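Side-chain contacts in P43 (Trichuris muris, PDB 6QIX), which is the major secreted protein of a whipworm parasite, tethers to matrix and inhibits the function of interleukin-13: residues E199-P204 and S210-H215; Y225-V230 and K323-L328. One frame throughout, in Å; residues are numbered along the deposited sequence.

Contact 1 (E199-P204 and S210-H215); sequences ECLWFP and SHVYDH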
# COMPACT_ATOMS: atom_id res chain seq x y z
N GLU A 199 16.16 -12.19 3.70
CA GLU A 199 15.63 -13.53 3.57
C GLU A 199 14.12 -13.50 3.77
O GLU A 199 13.52 -12.50 4.21
CB GLU A 199 16.29 -14.47 4.58
CG GLU A 199 17.76 -14.69 4.26
CD GLU A 199 18.27 -16.11 4.44
OE1 GLU A 199 19.49 -16.28 4.33
OE2 GLU A 199 17.49 -17.05 4.64
N CYS A 200 13.48 -14.63 3.44
CA CYS A 200 12.04 -14.71 3.59
C CYS A 200 11.70 -14.69 5.06
O CYS A 200 12.21 -15.51 5.83
CB CYS A 200 11.50 -15.98 2.93
SG CYS A 200 11.76 -16.00 1.08
N LEU A 201 10.85 -13.74 5.47
CA LEU A 201 10.46 -13.58 6.85
C LEU A 201 9.18 -14.34 7.14
O LEU A 201 8.35 -14.57 6.26
CB LEU A 201 10.23 -12.11 7.18
CG LEU A 201 11.42 -11.17 6.82
CD1 LEU A 201 11.10 -9.76 7.21
CD2 LEU A 201 12.69 -11.66 7.49
N TRP A 202 9.03 -14.76 8.39
CA TRP A 202 7.87 -15.58 8.74
C TRP A 202 7.44 -15.32 10.18
O TRP A 202 8.22 -14.85 11.02
CB TRP A 202 8.22 -17.05 8.56
CG TRP A 202 7.08 -18.03 8.55
CD1 TRP A 202 6.99 -19.16 9.30
CD2 TRP A 202 5.89 -17.96 7.78
NE1 TRP A 202 5.82 -19.83 9.01
CE2 TRP A 202 5.10 -19.09 8.12
CE3 TRP A 202 5.39 -17.04 6.85
CZ2 TRP A 202 3.84 -19.33 7.55
CZ3 TRP A 202 4.14 -17.27 6.28
CH2 TRP A 202 3.38 -18.44 6.63
N PHE A 203 6.20 -15.68 10.47
CA PHE A 203 5.65 -15.62 11.80
C PHE A 203 6.44 -16.50 12.76
O PHE A 203 7.09 -17.46 12.35
CB PHE A 203 4.19 -16.07 11.77
CG PHE A 203 3.33 -15.23 10.87
CD1 PHE A 203 2.86 -13.99 11.29
CD2 PHE A 203 3.02 -15.64 9.60
CE1 PHE A 203 2.06 -13.20 10.45
CE2 PHE A 203 2.21 -14.85 8.77
CZ PHE A 203 1.78 -13.62 9.18
N PRO A 204 6.34 -16.24 14.06
CA PRO A 204 5.49 -15.23 14.72
C PRO A 204 5.82 -13.77 14.40
O PRO A 204 6.92 -13.41 13.94
CB PRO A 204 5.71 -15.50 16.22
CG PRO A 204 6.99 -16.23 16.29
CD PRO A 204 7.10 -17.03 15.04
N SER A 210 11.53 -8.21 14.81
CA SER A 210 12.94 -8.20 15.16
C SER A 210 13.80 -8.22 13.91
O SER A 210 14.84 -7.58 13.86
CB SER A 210 13.27 -9.40 16.06
OG SER A 210 12.57 -9.21 17.27
N HIS A 211 13.36 -8.93 12.87
CA HIS A 211 14.15 -9.02 11.65
C HIS A 211 14.16 -7.69 10.92
O HIS A 211 15.18 -7.31 10.32
CB HIS A 211 13.60 -10.12 10.74
CG HIS A 211 14.20 -11.47 11.01
ND1 HIS A 211 13.45 -12.56 11.40
CD2 HIS A 211 15.48 -11.91 10.95
CE1 HIS A 211 14.23 -13.61 11.55
NE2 HIS A 211 15.47 -13.25 11.28
N VAL A 212 13.08 -6.92 11.01
CA VAL A 212 13.08 -5.61 10.38
C VAL A 212 14.05 -4.68 11.10
O VAL A 212 14.83 -3.96 10.46
CB VAL A 212 11.65 -5.05 10.32
CG1 VAL A 212 11.69 -3.66 9.87
CG2 VAL A 212 10.82 -5.86 9.36
N TYR A 213 14.04 -4.69 12.44
CA TYR A 213 15.02 -3.90 13.18
C TYR A 213 16.44 -4.27 12.78
O TYR A 213 17.31 -3.39 12.64
CB TYR A 213 14.84 -4.13 14.69
CG TYR A 213 13.58 -3.53 15.29
CD1 TYR A 213 13.06 -2.35 14.82
CD2 TYR A 213 12.92 -4.15 16.33
CE1 TYR A 213 11.91 -1.79 15.39
CE2 TYR A 213 11.81 -3.62 16.89
CZ TYR A 213 11.30 -2.43 16.42
OH TYR A 213 10.16 -1.91 16.98
N ASP A 214 16.70 -5.56 12.64
CA ASP A 214 18.06 -6.01 12.35
C ASP A 214 18.44 -5.69 10.90
O ASP A 214 19.54 -5.19 10.63
CB ASP A 214 18.19 -7.50 12.64
CG ASP A 214 19.59 -8.02 12.38
OD1 ASP A 214 20.54 -7.61 13.08
OD2 ASP A 214 19.74 -8.87 11.48
N HIS A 215 17.56 -5.99 9.95
CA HIS A 215 17.89 -5.81 8.55
C HIS A 215 18.04 -4.35 8.17
O HIS A 215 18.88 -3.99 7.33
CB HIS A 215 16.81 -6.44 7.69
CG HIS A 215 17.16 -6.50 6.24
ND1 HIS A 215 18.20 -7.27 5.78
CD2 HIS A 215 16.64 -5.89 5.16
CE1 HIS A 215 18.28 -7.15 4.47
NE2 HIS A 215 17.32 -6.35 4.07
O HOH W 1 10.82 -13.66 10.49
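Leu201 meets His211 through a single methyl: its CD2 lies 3.7 Å from His211 CB, at the root of the imidazole, and approaches the ring obliquely. The two side chains run past one another in opposite directions, so the leucine touches the base of the histidine and its nearer ring atoms. The other methyl, CD1, faces the next residue of the helix, and its separation from Val212 CG2, 4.5 Å, makes this a looser apolar contact. Leu201 CG stands anti to the carbonyl carbon (chi1 -53°), and from there the fork of the side chain spans His211 and Val212.

A bridging water supplies a polar link. It accepts the N-H of Trp202, with the water oxygen 3.0 Å from Trp202 N, and is also hydrogen-bonded to His211 ND1, again at 3.0 Å. The loop backbone is thereby tied to the helix one residue beyond the leucine, without any direct hydrogen bond between the two segments.

The arrangement is that of a loop folding back on the helix it leads into: 199-204 passes through a cis peptide bond before Pro204, which sits at the N-cap of helix 205-216. The loop is also held to strand 246-252, where Leu201 makes backbone hydrogen bonds with Phe246 and packs on Val248. A disulfide from Cys200 to Cys269, just past strand 262-268, fixes the start of the loop. Farther along, Phe203 CD2 lies 3.8 Å above one face of the Trp202 ring, toward its rim, and Trp202 NE1 is hydrogen-bonded to the carbonyl oxygen of Pro238.

Contact 2 (Y225-V230 and K323-L328); sequences YEPHSV and KMLMQL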
# COMPACT_ATOMS: atom_id res chain seq x y z
N TYR A 225 6.19 3.07 18.08
CA TYR A 225 5.14 2.07 17.93
C TYR A 225 5.72 0.74 17.44
O TYR A 225 6.64 0.72 16.61
CB TYR A 225 4.09 2.55 16.93
CG TYR A 225 3.23 1.44 16.41
CD1 TYR A 225 2.21 0.93 17.19
CD2 TYR A 225 3.45 0.89 15.16
CE1 TYR A 225 1.43 -0.08 16.73
CE2 TYR A 225 2.66 -0.12 14.70
CZ TYR A 225 1.67 -0.63 15.48
OH TYR A 225 0.88 -1.67 15.00
N GLU A 226 5.13 -0.35 17.92
CA GLU A 226 5.49 -1.72 17.57
C GLU A 226 4.23 -2.56 17.62
O GLU A 226 3.55 -2.57 18.65
CB GLU A 226 6.55 -2.24 18.56
CG GLU A 226 7.12 -3.55 18.18
CD GLU A 226 8.24 -3.98 19.11
OE1 GLU A 226 9.34 -3.38 19.08
OE2 GLU A 226 8.02 -4.93 19.87
N PRO A 227 3.86 -3.27 16.55
CA PRO A 227 2.66 -4.12 16.62
C PRO A 227 2.94 -5.34 17.49
O PRO A 227 4.02 -5.93 17.46
CB PRO A 227 2.40 -4.52 15.16
CG PRO A 227 3.77 -4.43 14.50
CD PRO A 227 4.54 -3.35 15.24
N HIS A 228 1.94 -5.72 18.28
CA HIS A 228 2.03 -6.89 19.15
C HIS A 228 0.98 -7.90 18.71
O HIS A 228 -0.10 -7.54 18.23
CB HIS A 228 1.87 -6.48 20.60
CG HIS A 228 3.01 -5.63 21.10
ND1 HIS A 228 4.34 -5.93 20.83
CD2 HIS A 228 3.03 -4.49 21.82
CE1 HIS A 228 5.12 -5.02 21.37
NE2 HIS A 228 4.35 -4.13 21.98
N SER A 229 1.37 -9.17 18.83
CA SER A 229 0.57 -10.26 18.31
C SER A 229 -0.80 -10.25 18.95
O SER A 229 -0.92 -10.24 20.18
CB SER A 229 1.23 -11.61 18.58
OG SER A 229 0.34 -12.64 18.21
N VAL A 230 -1.82 -10.26 18.10
CA VAL A 230 -3.19 -10.44 18.53
C VAL A 230 -3.66 -11.86 18.26
O VAL A 230 -4.86 -12.11 18.17
CB VAL A 230 -4.11 -9.40 17.87
CG1 VAL A 230 -3.62 -7.97 18.21
CG2 VAL A 230 -4.20 -9.61 16.35
N LYS A 323 2.52 2.88 6.54
CA LYS A 323 3.01 2.29 5.29
C LYS A 323 3.77 1.00 5.55
O LYS A 323 3.68 0.05 4.75
CB LYS A 323 3.86 3.30 4.51
CG LYS A 323 3.02 4.43 3.91
CD LYS A 323 3.89 5.51 3.29
CE LYS A 323 3.16 6.71 2.97
NZ LYS A 323 4.11 7.73 2.34
N MET A 324 4.53 0.94 6.65
CA MET A 324 5.21 -0.30 7.02
C MET A 324 4.19 -1.37 7.44
O MET A 324 4.27 -2.53 7.01
CB MET A 324 6.22 -0.03 8.15
CG MET A 324 7.33 0.98 7.80
SD MET A 324 8.46 1.35 9.19
CE MET A 324 9.43 -0.15 9.29
N LEU A 325 3.21 -0.98 8.27
CA LEU A 325 2.20 -1.94 8.75
C LEU A 325 1.41 -2.52 7.58
O LEU A 325 1.02 -3.71 7.62
CB LEU A 325 1.30 -1.23 9.77
CG LEU A 325 0.56 -2.05 10.81
CD1 LEU A 325 1.53 -2.84 11.67
CD2 LEU A 325 -0.29 -1.14 11.69
N MET A 326 1.18 -1.73 6.53
CA MET A 326 0.51 -2.27 5.35
C MET A 326 1.27 -3.44 4.71
O MET A 326 0.69 -4.11 3.86
CB MET A 326 0.26 -1.19 4.27
CG MET A 326 -0.82 -0.22 4.70
SD MET A 326 -2.44 -0.72 4.69
CE MET A 326 -2.71 -1.14 2.99
N GLN A 327 2.55 -3.61 5.02
CA GLN A 327 3.35 -4.67 4.40
C GLN A 327 3.17 -6.00 5.09
O GLN A 327 3.65 -7.02 4.59
CB GLN A 327 4.83 -4.32 4.40
CG GLN A 327 5.15 -2.97 3.86
CD GLN A 327 4.57 -2.70 2.53
OE1 GLN A 327 4.60 -3.54 1.62
NE2 GLN A 327 4.04 -1.48 2.37
N LEU A 328 2.47 -6.04 6.23
CA LEU A 328 2.24 -7.33 6.87
C LEU A 328 1.41 -8.24 5.95
O LEU A 328 0.57 -7.76 5.18
CB LEU A 328 1.52 -7.16 8.19
CG LEU A 328 2.46 -6.65 9.29
CD1 LEU A 328 1.63 -6.34 10.53
CD2 LEU A 328 3.57 -7.66 9.66
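Leu325 projects from the last turn of helix 315-325 against Tyr225 and Pro227, and all the close contacts between the segments pass through its two methyls. Both reach the phenol oxygen: Leu325 CD1 and CD2 each lie 3.6 Å from Tyr225 OH, so the oxygen rests against the forked end of the leucine. CD1 sits at the edge of the tyrosine ring, near its plane, and also approaches Tyr225 CE2 at 4.2 Å. The phenol and the leucine branch stand roughly perpendicular. Both first torsions place CG anti to the backbone N (chi1 163° in Tyr225, -156° in Leu325), which brings the phenol and the leucine fork together.

The proline adds an aliphatic surface. Pro227 CG is 3.9 Å from Leu325 CD1, with Pro227 CB close behind, and the proline ring and the leucine lie alongside, pointing opposite ways. Pro227 also bears on the tyrosine within the loop, its N lying 3.6 Å above one face of the Tyr225 ring and offset toward the rim. Helix 292-310 adds to the surroundings: Phe304 touches Leu325 and makes an edge-to-face contact with Tyr225.

Hydrogen bonds are confined to 323-328, where the helix gives way to a turn. Leu325 to Leu328 form a type I beta turn, in which Leu328 N donates to Leu325 O at 3.1 Å. Gln327 folds its amide back so that NE2 donates to Lys323 O at 2.9 Å, nearly straight (164°) and close to the amide plane; Glu126 and Gln130 also bind this amide.

With no hydrogen bond between the segments, the join rests on van der Waals contact of one leucine fork with a surface made jointly by phenol and proline ring, the phenol oxygen being the one polar atom its methyls touch.

Contact 1 precedes contact 2 in the sequence without overlap; their centres are about 12 Å apart. Helix 205-216 bridges them: it supplies segment 210-215 of contact 1, and its residues Leu205 and Val209 touch Leu328 and Glu226 of contact 2. The direct connections are a probable hydrogen bond of 2.7 Å between Tyr213 OH and Glu226 OE1, and packing of Val212 CG1 on Met324 CE at 4.2 Å. Contact 1 is local, whereas contact 2 joins segments whose nearest ends are 93 residues apart, so together they tie this short helix and its flanking loops to the distant helix 315-325.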